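Local coordinates for protein sialidase B (Streptococcus pneumoniae serotype 4, PDB 4XJW) that cleaves alpha-2,3-, alpha-2,6- and alpha-2,8-linked terminal sialic acids from oligosaccharides, glycoproteins and glycolipids as a glycosyl hydrolase family 33 enzyme, at residues Y384-D387 with S392-E395; G229-K234 with W636-L641; L476-S481 with A504-L509. The protein carries 1 engineered substitution. All coordinates share one frame; numbering follows the deposited sequence.

Contact 1 of 3, residues Y384-D387 with S392-E395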
ATOM      1  N   TYR A 384       9.583  17.303 -14.940  1.00 12.92           N
ATOM      2  CA  TYR A 384      10.686  17.023 -14.025  1.00 16.80           C
ATOM      3  C   TYR A 384      10.948  15.528 -13.912  1.00 14.93           C
ATOM      4  O   TYR A 384      10.038  14.714 -14.081  1.00 15.80           O
ATOM      5  CB  TYR A 384      10.366  17.527 -12.622  1.00 13.74           C
ATOM      6  CG  TYR A 384      10.288  19.030 -12.469  1.00 15.13           C
ATOM      7  CD1 TYR A 384       9.100  19.710 -12.714  1.00 14.76           C
ATOM      8  CD2 TYR A 384      11.390  19.763 -12.039  1.00 16.27           C
ATOM      9  CE1 TYR A 384       9.016  21.085 -12.553  1.00 17.47           C
ATOM     10  CE2 TYR A 384      11.313  21.132 -11.878  1.00 15.49           C
ATOM     11  CZ  TYR A 384      10.127  21.788 -12.133  1.00 18.80           C
ATOM     12  OH  TYR A 384      10.048  23.156 -11.972  1.00 22.04           O
ATOM     13  N   SER A 385      12.193  15.188 -13.594  1.00 14.19           N
ATOM     14  CA  SER A 385      12.578  13.832 -13.221  1.00 13.80           C
ATOM     15  C   SER A 385      13.328  13.928 -11.897  1.00 16.41           C
ATOM     16  O   SER A 385      13.807  14.999 -11.535  1.00 17.93           O
ATOM     17  CB  SER A 385      13.485  13.219 -14.280  1.00 16.47           C
ATOM     18  OG  SER A 385      12.760  12.818 -15.430  1.00 17.38           O
ATOM     19  N   VAL A 386      13.439  12.817 -11.177  1.00 15.18           N
ATOM     20  CA  VAL A 386      14.171  12.808  -9.913  1.00 14.53           C
ATOM     21  C   VAL A 386      15.354  11.844  -9.936  1.00 16.21           C
ATOM     22  O   VAL A 386      15.335  10.844 -10.642  1.00 15.99           O
ATOM     23  CB  VAL A 386      13.252  12.495  -8.713  1.00 15.99           C
ATOM     24  CG1 VAL A 386      12.081  13.439  -8.689  1.00 14.55           C
ATOM     25  CG2 VAL A 386      12.784  11.049  -8.745  1.00 16.88           C
ATOM     26  N   ASP A 387      16.387  12.143  -9.156  1.00 16.52           N
ATOM     27  CA  ASP A 387      17.520  11.228  -9.032  1.00 17.43           C
ATOM     28  C   ASP A 387      18.270  11.469  -7.724  1.00 15.75           C
ATOM     29  O   ASP A 387      18.107  12.509  -7.076  1.00 16.90           O
ATOM     30  CB  ASP A 387      18.487  11.381 -10.209  1.00 18.03           C
ATOM     31  CG  ASP A 387      19.307  12.655 -10.127  1.00 21.35           C
ATOM     32  OD1 ASP A 387      20.373  12.636  -9.472  1.00 20.59           O
ATOM     33  OD2 ASP A 387      18.881  13.674 -10.710  1.00 25.33           O
ATOM     34  N   SER A 392      21.983  13.158  -2.815  1.00 25.09           N
ATOM     35  CA  SER A 392      20.750  13.661  -2.219  1.00 23.99           C
ATOM     36  C   SER A 392      19.688  13.724  -3.310  1.00 23.40           C
ATOM     37  O   SER A 392      20.010  13.625  -4.496  1.00 18.63           O
ATOM     38  CB  SER A 392      20.970  15.038  -1.581  1.00 28.69           C
ATOM     39  OG  SER A 392      21.295  16.019  -2.549  1.00 30.38           O
ATOM     40  N   LEU A 393      18.426  13.860  -2.919  1.00 19.64           N
ATOM     41  CA  LEU A 393      17.356  13.953  -3.905  1.00 15.66           C
ATOM     42  C   LEU A 393      17.448  15.258  -4.690  1.00 19.45           C
ATOM     43  O   LEU A 393      17.557  16.346  -4.113  1.00 23.45           O
ATOM     44  CB  LEU A 393      15.988  13.844  -3.230  1.00 18.72           C
ATOM     45  CG  LEU A 393      14.779  14.130  -4.128  1.00 16.55           C
ATOM     46  CD1 LEU A 393      14.669  13.073  -5.204  1.00 16.39           C
ATOM     47  CD2 LEU A 393      13.497  14.218  -3.310  1.00 17.66           C
ATOM     48  N   ARG A 394      17.417  15.133  -6.012  1.00 16.33           N
ATOM     49  CA  ARG A 394      17.391  16.286  -6.896  1.00 16.86           C
ATOM     50  C   ARG A 394      16.192  16.153  -7.813  1.00 16.85           C
ATOM     51  O   ARG A 394      15.934  15.073  -8.340  1.00 15.73           O
ATOM     52  CB  ARG A 394      18.683  16.356  -7.709  1.00 22.53           C
ATOM     53  CG  ARG A 394      18.705  17.458  -8.759  1.00 24.82           C
ATOM     54  CD  ARG A 394      20.074  17.533  -9.426  1.00 32.79           C
ATOM     55  NE  ARG A 394      20.594  16.200  -9.724  1.00 33.90           N
ATOM     56  CZ  ARG A 394      21.851  15.946 -10.077  1.00 34.44           C
ATOM     57  NH1 ARG A 394      22.725  16.935 -10.190  1.00 36.45           N
ATOM     58  NH2 ARG A 394      22.233  14.700 -10.320  1.00 29.44           N
ATOM     59  N   GLU A 395      15.454  17.245  -7.973  1.00 18.74           N
ATOM     60  CA  GLU A 395      14.300  17.284  -8.851  1.00 13.44           C
ATOM     61  C   GLU A 395      14.614  18.287  -9.943  1.00 20.35           C
ATOM     62  O   GLU A 395      14.814  19.474  -9.664  1.00 20.23           O
ATOM     63  CB  GLU A 395      13.066  17.704  -8.054  1.00 15.84           C
ATOM     64  CG  GLU A 395      12.855  16.816  -6.826  1.00 16.36           C
ATOM     65  CD  GLU A 395      11.633  17.173  -6.002  1.00 13.96           C
ATOM     66  OE1 GLU A 395      10.655  17.713  -6.561  1.00 15.88           O
ATOM     67  OE2 GLU A 395      11.656  16.900  -4.775  1.00 18.07           O
TER
HETATM   68  O   HOH W   1      20.932  13.930  -7.074  1.00 20.64           O
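The turn end of the beta hairpin formed by strands 377-387 and 394-398 is closed by the pair Asp387 and Arg394. Their backbones make both bonds of an antiparallel hydrogen-bonded pair: Asp387 N to Arg394 O at 3.1 Å and Arg394 N to Asp387 O at 2.9 Å. On the same face a bidentate salt bridge links their side chains. Arg394 presents its side edge, NH2 lying 2.9 Å from Asp387 OD1 and NE 3.2 Å from OD2 of the same carboxylate. NE uses the syn lone pair of OD2, while NH2 meets OD1 on its syn side but tilted out of the carboxylate plane; the two planes are 50° apart. The bend at chi3 (43°) turns the arginine's NE/NH2 edge toward the carboxylate. Asp387 OD1 also accepts from Asp389 N inside the turn, and water 1 bridges Asp387 OD1 and Ser392 O, 2.8 Å from each.

The opposite face carries the non-hydrogen-bonded pair Val386 and Glu395. These side chains run alongside each other, Val386 CG1 meeting Glu395 CG at 3.9 Å, while Leu393 CD1 reaches Val386 CB at 3.8 Å. The Glu395 carboxylate hydrogen-bonds Tyr263 OH through OE1 and Ser282 N through OE2.

Contact 2 of 3, residues G229-K234 with W636-L641; sequences GTHDSK and WSRNEL
His231 and Arg638 meet with their side chains set roughly perpendicular, while the imidazole and guanidinium planes lie only 20° apart. The approach is made at the rim of the imidazole: Arg638 NH2 lies near the ring plane, 3.8 Å from His231 CE1. The two residues are joined through water 2, which sits in the plane of the imidazole at its edge, 2.7 Å from His231 ND1, and accepts a weak hydrogen bond from Arg638 NH1. Bends at chi2 (-36°) and chi3 (-86°) bring the guanidinium to the imidazole edge, and Asn278 OD1 takes a hydrogen bond from Arg638 NH2.

Leu641 adds an apolar contact to both groups. Its CD1 stands 3.4 Å above one face of the Arg638 guanidinium, nearer the edge of the group than its centre, and 4.3 Å from His231 CE1. At the other end of the contact the bond to CB of Thr230 is directed toward 636-641; Thr230 OG1 packs 3.7 Å from Leu641 CA and is hydrogen-bonded to the backbone N of the next residue, His642. Loop 636-641 is shaped by a type I turn from Ser637 to Glu640, with an ST turn in which Ser637 OG accepts from Asn639 N.

Loop 229-234 also carries Asp232, the proton acceptor by similarity, whose OD1 forms a salt bridge with Arg226. Thr230 lies about 4 Å, side chain to side chain, from Arg207, a substrate-binding residue by similarity. The contact thus lies beside the probable active site, joining the loop between strands 219-226 and 237-244 to the loop between strands 626-631 and 647-652, with Thr230 resting on Tyr205 of strand 205-213.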
ATOM      1  N   GLY A 229       9.101   6.710  -3.068  1.00 11.67           N
ATOM      2  CA  GLY A 229       9.024   5.871  -1.886  1.00  7.96           C
ATOM      3  C   GLY A 229       7.571   5.719  -1.461  1.00  9.31           C
ATOM      4  O   GLY A 229       6.659   6.011  -2.236  1.00  9.81           O
ATOM      5  N   THR A 230       7.347   5.293  -0.223  1.00  8.38           N
ATOM      6  CA  THR A 230       5.990   5.057   0.281  1.00 10.06           C
ATOM      7  C   THR A 230       5.333   6.278   0.924  1.00 11.32           C
ATOM      8  O   THR A 230       4.190   6.190   1.374  1.00 12.60           O
ATOM      9  CB  THR A 230       5.950   3.872   1.249  1.00 10.50           C
ATOM     10  OG1 THR A 230       6.963   4.044   2.253  1.00 10.23           O
ATOM     11  CG2 THR A 230       6.178   2.562   0.512  1.00 11.34           C
ATOM     12  N   HIS A 231       6.044   7.413   0.959  1.00  9.08           N
ATOM     13  CA  HIS A 231       5.544   8.621   1.628  1.00 10.81           C
ATOM     14  C   HIS A 231       4.166   9.083   1.138  1.00 11.93           C
ATOM     15  O   HIS A 231       3.867   9.034  -0.065  1.00 10.84           O
ATOM     16  CB  HIS A 231       6.498   9.799   1.426  1.00 12.06           C
ATOM     17  CG  HIS A 231       7.864   9.601   1.995  1.00 11.36           C
ATOM     18  ND1 HIS A 231       8.090   9.163   3.283  1.00 10.13           N
ATOM     19  CD2 HIS A 231       9.089   9.818   1.452  1.00 11.76           C
ATOM     20  CE1 HIS A 231       9.392   9.107   3.508  1.00 11.20           C
ATOM     21  NE2 HIS A 231      10.018   9.504   2.411  1.00  9.11           N
ATOM     22  N   ASP A 232       3.339   9.560   2.067  1.00 10.63           N
ATOM     23  CA  ASP A 232       2.128  10.273   1.688  1.00  9.77           C
ATOM     24  C   ASP A 232       2.520  11.560   0.955  1.00 11.37           C
ATOM     25  O   ASP A 232       3.676  11.996   1.025  1.00 13.09           O
ATOM     26  CB  ASP A 232       1.305  10.708   2.909  1.00 12.20           C
ATOM     27  CG  ASP A 232       0.769   9.554   3.738  1.00 16.77           C
ATOM     28  OD1 ASP A 232       0.912   8.384   3.351  1.00 15.14           O
ATOM     29  OD2 ASP A 232       0.207   9.848   4.823  1.00 23.45           O
ATOM     30  N   SER A 233       1.555  12.194   0.303  1.00 11.00           N
ATOM     31  CA  SER A 233       1.741  13.532  -0.263  1.00 10.09           C
ATOM     32  C   SER A 233       2.313  14.486   0.801  1.00 12.12           C
ATOM     33  O   SER A 233       1.973  14.334   1.973  1.00 13.36           O
ATOM     34  CB  SER A 233       0.406  14.068  -0.769  1.00  9.80           C
ATOM     35  OG  SER A 233      -0.136  13.209  -1.758  1.00 12.33           O
ATOM     36  N   LYS A 234       3.162  15.460   0.437  1.00 13.55           N
ATOM     37  CA  LYS A 234       3.575  15.766  -0.932  1.00 12.78           C
ATOM     38  C   LYS A 234       4.453  14.653  -1.512  1.00 12.57           C
ATOM     39  O   LYS A 234       5.323  14.108  -0.833  1.00 13.06           O
ATOM     40  CB  LYS A 234       4.348  17.098  -0.942  1.00 14.11           C
ATOM     41  CG  LYS A 234       5.599  17.088  -0.063  1.00 15.48           C
ATOM     42  CD  LYS A 234       6.265  18.457   0.059  1.00 16.67           C
ATOM     43  CE  LYS A 234       7.490  18.356   0.963  1.00 22.96           C
ATOM     44  NZ  LYS A 234       8.420  19.516   0.856  1.00 36.26           N
ATOM     45  N   TRP A 636       3.220   2.234   9.604  1.00 10.93           N
ATOM     46  CA  TRP A 636       3.512   3.332  10.513  1.00  8.99           C
ATOM     47  C   TRP A 636       4.998   3.358  10.842  1.00 12.23           C
ATOM     48  O   TRP A 636       5.585   4.426  11.018  1.00 12.40           O
ATOM     49  CB  TRP A 636       2.696   3.205  11.802  1.00 10.01           C
ATOM     50  CG  TRP A 636       2.743   4.449  12.667  1.00 10.75           C
ATOM     51  CD1 TRP A 636       3.569   4.694  13.725  1.00 12.49           C
ATOM     52  CD2 TRP A 636       1.907   5.596  12.534  1.00 10.88           C
ATOM     53  NE1 TRP A 636       3.294   5.928  14.261  1.00 13.26           N
ATOM     54  CE2 TRP A 636       2.278   6.504  13.545  1.00  9.96           C
ATOM     55  CE3 TRP A 636       0.879   5.946  11.661  1.00 10.62           C
ATOM     56  CZ2 TRP A 636       1.656   7.745  13.701  1.00 12.40           C
ATOM     57  CZ3 TRP A 636       0.261   7.178  11.817  1.00 13.08           C
ATOM     58  CH2 TRP A 636       0.654   8.065  12.832  1.00 14.31           C
ATOM     59  N   SER A 637       5.608   2.181  10.938  1.00 10.73           N
ATOM     60  CA  SER A 637       6.995   2.101  11.402  1.00  9.01           C
ATOM     61  C   SER A 637       7.984   2.849  10.512  1.00 10.09           C
ATOM     62  O   SER A 637       7.996   2.673   9.302  1.00 11.47           O
ATOM     63  CB  SER A 637       7.440   0.641  11.510  1.00 11.02           C
ATOM     64  OG  SER A 637       8.842   0.576  11.735  1.00 10.04           O
ATOM     65  N   ARG A 638       8.845   3.662  11.126  1.00  9.34           N
ATOM     66  CA  ARG A 638       9.889   4.355  10.364  1.00  7.42           C
ATOM     67  C   ARG A 638      11.041   3.426   9.975  1.00  8.94           C
ATOM     68  O   ARG A 638      11.996   3.857   9.327  1.00 10.56           O
ATOM     69  CB  ARG A 638      10.422   5.570  11.154  1.00  8.86           C
ATOM     70  CG  ARG A 638       9.416   6.699  11.343  1.00 12.34           C
ATOM     71  CD  ARG A 638       8.466   6.941  10.165  1.00 17.62           C
ATOM     72  NE  ARG A 638       9.005   7.835   9.133  1.00 25.58           N
ATOM     73  CZ  ARG A 638       8.279   8.377   8.150  1.00 22.47           C
ATOM     74  NH1 ARG A 638       6.982   8.119   8.054  1.00 21.11           N
ATOM     75  NH2 ARG A 638       8.848   9.179   7.254  1.00 24.44           N
ATOM     76  N   ASN A 639      10.952   2.153  10.362  1.00  9.82           N
ATOM     77  CA  ASN A 639      11.913   1.142   9.923  1.00 10.25           C
ATOM     78  C   ASN A 639      11.452   0.375   8.690  1.00  8.10           C
ATOM     79  O   ASN A 639      12.218  -0.409   8.136  1.00  9.95           O
ATOM     80  CB  ASN A 639      12.212   0.141  11.039  1.00  9.97           C
ATOM     81  CG  ASN A 639      13.513  -0.625  10.798  1.00 10.79           C
ATOM     82  OD1 ASN A 639      14.584  -0.022  10.699  1.00 12.96           O
ATOM     83  ND2 ASN A 639      13.428  -1.951  10.713  1.00 12.23           N
ATOM     84  N   GLU A 640      10.203   0.577   8.281  1.00  9.24           N
ATOM     85  CA  GLU A 640       9.647  -0.223   7.181  1.00  9.43           C
ATOM     86  C   GLU A 640       9.153   0.622   6.008  1.00  9.55           C
ATOM     87  O   GLU A 640       8.277   0.195   5.266  1.00  9.52           O
ATOM     88  CB  GLU A 640       8.561  -1.181   7.710  1.00  8.77           C
ATOM     89  CG  GLU A 640       9.075  -2.083   8.839  1.00 10.99           C
ATOM     90  CD  GLU A 640       8.245  -3.318   9.116  1.00 10.31           C
ATOM     91  OE1 GLU A 640       7.198  -3.528   8.439  1.00 10.63           O
ATOM     92  OE2 GLU A 640       8.657  -4.096  10.011  1.00 11.21           O
ATOM     93  N   LEU A 641       9.711   1.824   5.863  1.00  9.94           N
ATOM     94  CA  LEU A 641       9.427   2.696   4.725  1.00  9.64           C
ATOM     95  C   LEU A 641       9.987   2.084   3.456  1.00  9.17           C
ATOM     96  O   LEU A 641      10.976   1.347   3.492  1.00  9.48           O
ATOM     97  CB  LEU A 641      10.094   4.057   4.921  1.00  9.55           C
ATOM     98  CG  LEU A 641       9.692   4.796   6.193  1.00  8.50           C
ATOM     99  CD1 LEU A 641      10.549   6.030   6.319  1.00 11.97           C
ATOM    100  CD2 LEU A 641       8.235   5.188   6.119  1.00 11.43           C
TER
HETATM  101  O   HOH W   2       6.418   8.071   5.158  1.00 17.85           O

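Contact 3 of 3, residues L476-S481 with A504-L509; sequences LTYLIS and AQMVEL
The Met-aromatic contact between Met506 and Tyr478 is one of two side-chain contacts between segments 476-481 and 504-509. The sulfur comes to the edge of the phenol ring, near its plane: Met506 SD is 3.8 Å from Tyr478 CE2 and 3.9 Å from CD2 of that ring. It stands 5.0 Å from the ring centroid, 77° off the normal. The two side chains run antiparallel, one alongside the other, and the nearly extended chi2 of the methionine (165°) carries SD out to the ring edge. Beyond the sulfur, the tyrosine has further partners: its ring stacks with Trp537 and its OH is hydrogen-bonded to Thr516 OG1.

The second meeting is purely apolar. Leu476 and Ala504 both point toward the opposing strand, and Leu476 CD1 touches Ala504 CB at 4.0 Å. No hydrogen bond crosses between the segments.

Residues 479-481 belong to the third BNR repeat (479-490). The Ala504 side chain is about 6 Å from that of Glu503, a predicted active-site residue, and the Met506 side chain is about 9 Å from the bound inhibitor Optactin.

The four touching residues are buried between successive sheets of the sialidase beta-propeller. Strand 475-481 lies between 466-472 and 489-494 in one sheet, and strand 504-510 is the outermost strand of the next, paired with 513-518. Met506 bridges them further, resting on Ile467 of strand 466-472 as well as on Ile514 and Thr516 of strand 513-518.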
ATOM      1  N   LEU A 476     -17.255  13.295  10.788  1.00 13.76           N
ATOM      2  CA  LEU A 476     -17.323  12.577   9.523  1.00 14.28           C
ATOM      3  C   LEU A 476     -18.217  13.396   8.606  1.00 16.14           C
ATOM      4  O   LEU A 476     -19.228  13.956   9.038  1.00 13.95           O
ATOM      5  CB  LEU A 476     -17.900  11.177   9.703  1.00 13.31           C
ATOM      6  CG  LEU A 476     -17.108  10.196  10.557  1.00 12.14           C
ATOM      7  CD1 LEU A 476     -17.732   8.817  10.539  1.00 17.62           C
ATOM      8  CD2 LEU A 476     -15.664  10.134  10.065  1.00 16.75           C
ATOM      9  N   THR A 477     -17.837  13.494   7.342  1.00 13.60           N
ATOM     10  CA  THR A 477     -18.639  14.240   6.393  1.00 10.90           C
ATOM     11  C   THR A 477     -19.012  13.298   5.265  1.00 13.99           C
ATOM     12  O   THR A 477     -18.195  13.016   4.373  1.00 14.46           O
ATOM     13  CB  THR A 477     -17.914  15.481   5.842  1.00 13.19           C
ATOM     14  OG1 THR A 477     -17.318  16.221   6.919  1.00 19.91           O
ATOM     15  CG2 THR A 477     -18.896  16.378   5.101  1.00 21.22           C
ATOM     16  N   TYR A 478     -20.239  12.791   5.314  1.00 15.09           N
ATOM     17  CA  TYR A 478     -20.716  11.904   4.257  1.00 10.97           C
ATOM     18  C   TYR A 478     -21.113  12.693   3.020  1.00 13.78           C
ATOM     19  O   TYR A 478     -21.883  13.657   3.100  1.00 14.45           O
ATOM     20  CB  TYR A 478     -21.884  11.058   4.759  1.00 12.01           C
ATOM     21  CG  TYR A 478     -21.542  10.192   5.964  1.00 11.52           C
ATOM     22  CD1 TYR A 478     -21.708  10.668   7.263  1.00 12.29           C
ATOM     23  CD2 TYR A 478     -21.072   8.895   5.799  1.00 12.72           C
ATOM     24  CE1 TYR A 478     -21.393   9.874   8.372  1.00 12.32           C
ATOM     25  CE2 TYR A 478     -20.772   8.095   6.883  1.00 10.19           C
ATOM     26  CZ  TYR A 478     -20.937   8.583   8.165  1.00 10.23           C
ATOM     27  OH  TYR A 478     -20.633   7.762   9.224  1.00 10.82           O
ATOM     28  N   LEU A 479     -20.582  12.298   1.871  1.00 12.44           N
ATOM     29  CA  LEU A 479     -20.952  12.934   0.619  1.00 14.58           C
ATOM     30  C   LEU A 479     -21.988  12.064  -0.084  1.00 11.55           C
ATOM     31  O   LEU A 479     -21.734  10.889  -0.392  1.00 12.24           O
ATOM     32  CB  LEU A 479     -19.717  13.157  -0.257  1.00 12.78           C
ATOM     33  CG  LEU A 479     -18.568  13.893   0.435  1.00 17.29           C
ATOM     34  CD1 LEU A 479     -17.467  14.201  -0.560  1.00 16.14           C
ATOM     35  CD2 LEU A 479     -19.074  15.178   1.093  1.00 15.68           C
ATOM     36  N   ILE A 480     -23.161  12.641  -0.332  1.00 12.35           N
ATOM     37  CA  ILE A 480     -24.296  11.900  -0.855  1.00 11.59           C
ATOM     38  C   ILE A 480     -24.689  12.412  -2.230  1.00 15.76           C
ATOM     39  O   ILE A 480     -24.807  13.627  -2.435  1.00 15.93           O
ATOM     40  CB  ILE A 480     -25.492  12.014   0.104  1.00 14.64           C
ATOM     41  CG1 ILE A 480     -25.123  11.490   1.491  1.00 14.36           C
ATOM     42  CG2 ILE A 480     -26.698  11.239  -0.422  1.00 15.89           C
ATOM     43  CD1 ILE A 480     -26.233  11.649   2.522  1.00 18.42           C
ATOM     44  N   SER A 481     -24.881  11.484  -3.172  1.00 13.22           N
ATOM     45  CA  SER A 481     -25.435  11.801  -4.492  1.00 14.14           C
ATOM     46  C   SER A 481     -26.569  10.861  -4.840  1.00 16.50           C
ATOM     47  O   SER A 481     -26.449   9.639  -4.691  1.00 15.08           O
ATOM     48  CB  SER A 481     -24.368  11.720  -5.589  1.00 15.81           C
ATOM     49  OG  SER A 481     -24.967  11.908  -6.871  1.00 15.19           O
ATOM     50  N   ALA A 504     -13.241   5.901   7.673  1.00  9.40           N
ATOM     51  CA  ALA A 504     -14.520   5.260   7.968  1.00 10.17           C
ATOM     52  C   ALA A 504     -14.958   4.415   6.789  1.00  9.28           C
ATOM     53  O   ALA A 504     -14.767   4.815   5.643  1.00 11.54           O
ATOM     54  CB  ALA A 504     -15.565   6.310   8.248  1.00 10.53           C
ATOM     55  N   GLN A 505     -15.584   3.276   7.075  1.00  9.62           N
ATOM     56  CA  GLN A 505     -16.149   2.431   6.035  1.00  7.89           C
ATOM     57  C   GLN A 505     -17.527   1.980   6.484  1.00 11.18           C
ATOM     58  O   GLN A 505     -17.776   1.801   7.677  1.00 11.07           O
ATOM     59  CB  GLN A 505     -15.223   1.246   5.765  1.00  8.14           C
ATOM     60  CG  GLN A 505     -13.958   1.603   4.963  1.00  9.53           C
ATOM     61  CD  GLN A 505     -14.250   1.929   3.489  1.00 10.50           C
ATOM     62  OE1 GLN A 505     -14.209   1.044   2.625  1.00  9.86           O
ATOM     63  NE2 GLN A 505     -14.518   3.198   3.203  1.00  9.08           N
ATOM     64  N   MET A 506     -18.423   1.790   5.521  1.00  8.36           N
ATOM     65  CA  MET A 506     -19.847   1.605   5.796  1.00 10.42           C
ATOM     66  C   MET A 506     -20.339   0.230   5.341  1.00 10.07           C
ATOM     67  O   MET A 506     -19.809  -0.349   4.401  1.00 11.59           O
ATOM     68  CB  MET A 506     -20.662   2.672   5.058  1.00  8.69           C
ATOM     69  CG  MET A 506     -20.362   4.127   5.457  1.00  9.98           C
ATOM     70  SD  MET A 506     -21.013   5.310   4.270  1.00 13.35           S
ATOM     71  CE  MET A 506     -19.793   5.197   2.952  1.00 14.49           C
ATOM     72  N   VAL A 507     -21.368  -0.267   6.020  1.00 10.52           N
ATOM     73  CA  VAL A 507     -22.101  -1.450   5.591  1.00 10.25           C
ATOM     74  C   VAL A 507     -23.583  -1.158   5.759  1.00 11.05           C
ATOM     75  O   VAL A 507     -23.974  -0.423   6.671  1.00 11.49           O
ATOM     76  CB  VAL A 507     -21.725  -2.714   6.406  1.00 13.04           C
ATOM     77  CG1 VAL A 507     -20.244  -3.000   6.299  1.00 15.41           C
ATOM     78  CG2 VAL A 507     -22.130  -2.566   7.870  1.00 13.44           C
ATOM     79  N   GLU A 508     -24.405  -1.697   4.864  1.00  9.93           N
ATOM     80  CA  GLU A 508     -25.858  -1.590   5.009  1.00 11.47           C
ATOM     81  C   GLU A 508     -26.349  -2.829   5.761  1.00 14.39           C
ATOM     82  O   GLU A 508     -26.369  -3.932   5.209  1.00 14.23           O
ATOM     83  CB  GLU A 508     -26.569  -1.440   3.645  1.00 12.37           C
ATOM     84  CG  GLU A 508     -28.020  -0.960   3.805  1.00 16.08           C
ATOM     85  CD  GLU A 508     -28.723  -0.662   2.499  1.00 17.34           C
ATOM     86  OE1 GLU A 508     -28.163  -0.989   1.431  1.00 18.11           O
ATOM     87  OE2 GLU A 508     -29.840  -0.097   2.548  1.00 18.18           O
ATOM     88  N   LEU A 509     -26.708  -2.662   7.032  1.00 13.55           N
ATOM     89  CA  LEU A 509     -27.151  -3.796   7.853  1.00 16.13           C
ATOM     90  C   LEU A 509     -28.463  -4.383   7.365  1.00 19.28           C
ATOM     91  O   LEU A 509     -28.649  -5.598   7.359  1.00 24.01           O
ATOM     92  CB  LEU A 509     -27.313  -3.384   9.320  1.00 17.88           C
ATOM     93  CG  LEU A 509     -26.040  -3.053  10.094  1.00 18.67           C
ATOM     94  CD1 LEU A 509     -26.375  -2.740  11.534  1.00 20.02           C
ATOM     95  CD2 LEU A 509     -25.047  -4.202  10.001  1.00 18.36           C
TER

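How the contacts relate
From the N terminus, the chain first passes the sheets of residues 5-173, then enters contact 2 at 229-234. It returns there only at 636-641, closing a loop of 401 residues that takes in most of the propeller strands and the antiparallel sheet of residues 324-414. Contacts 1 and 3 are both nested inside this loop and follow in series: 384-387 with 392-395 closes a hairpin in that sheet, and 476-481 with 504-509 spans 22 residues from one propeller sheet to the next. Contact 2 ties an early propeller loop to a late one. Its centre is 18 Å from that of contact 1 and 28 Å from that of contact 3; none of the three touch.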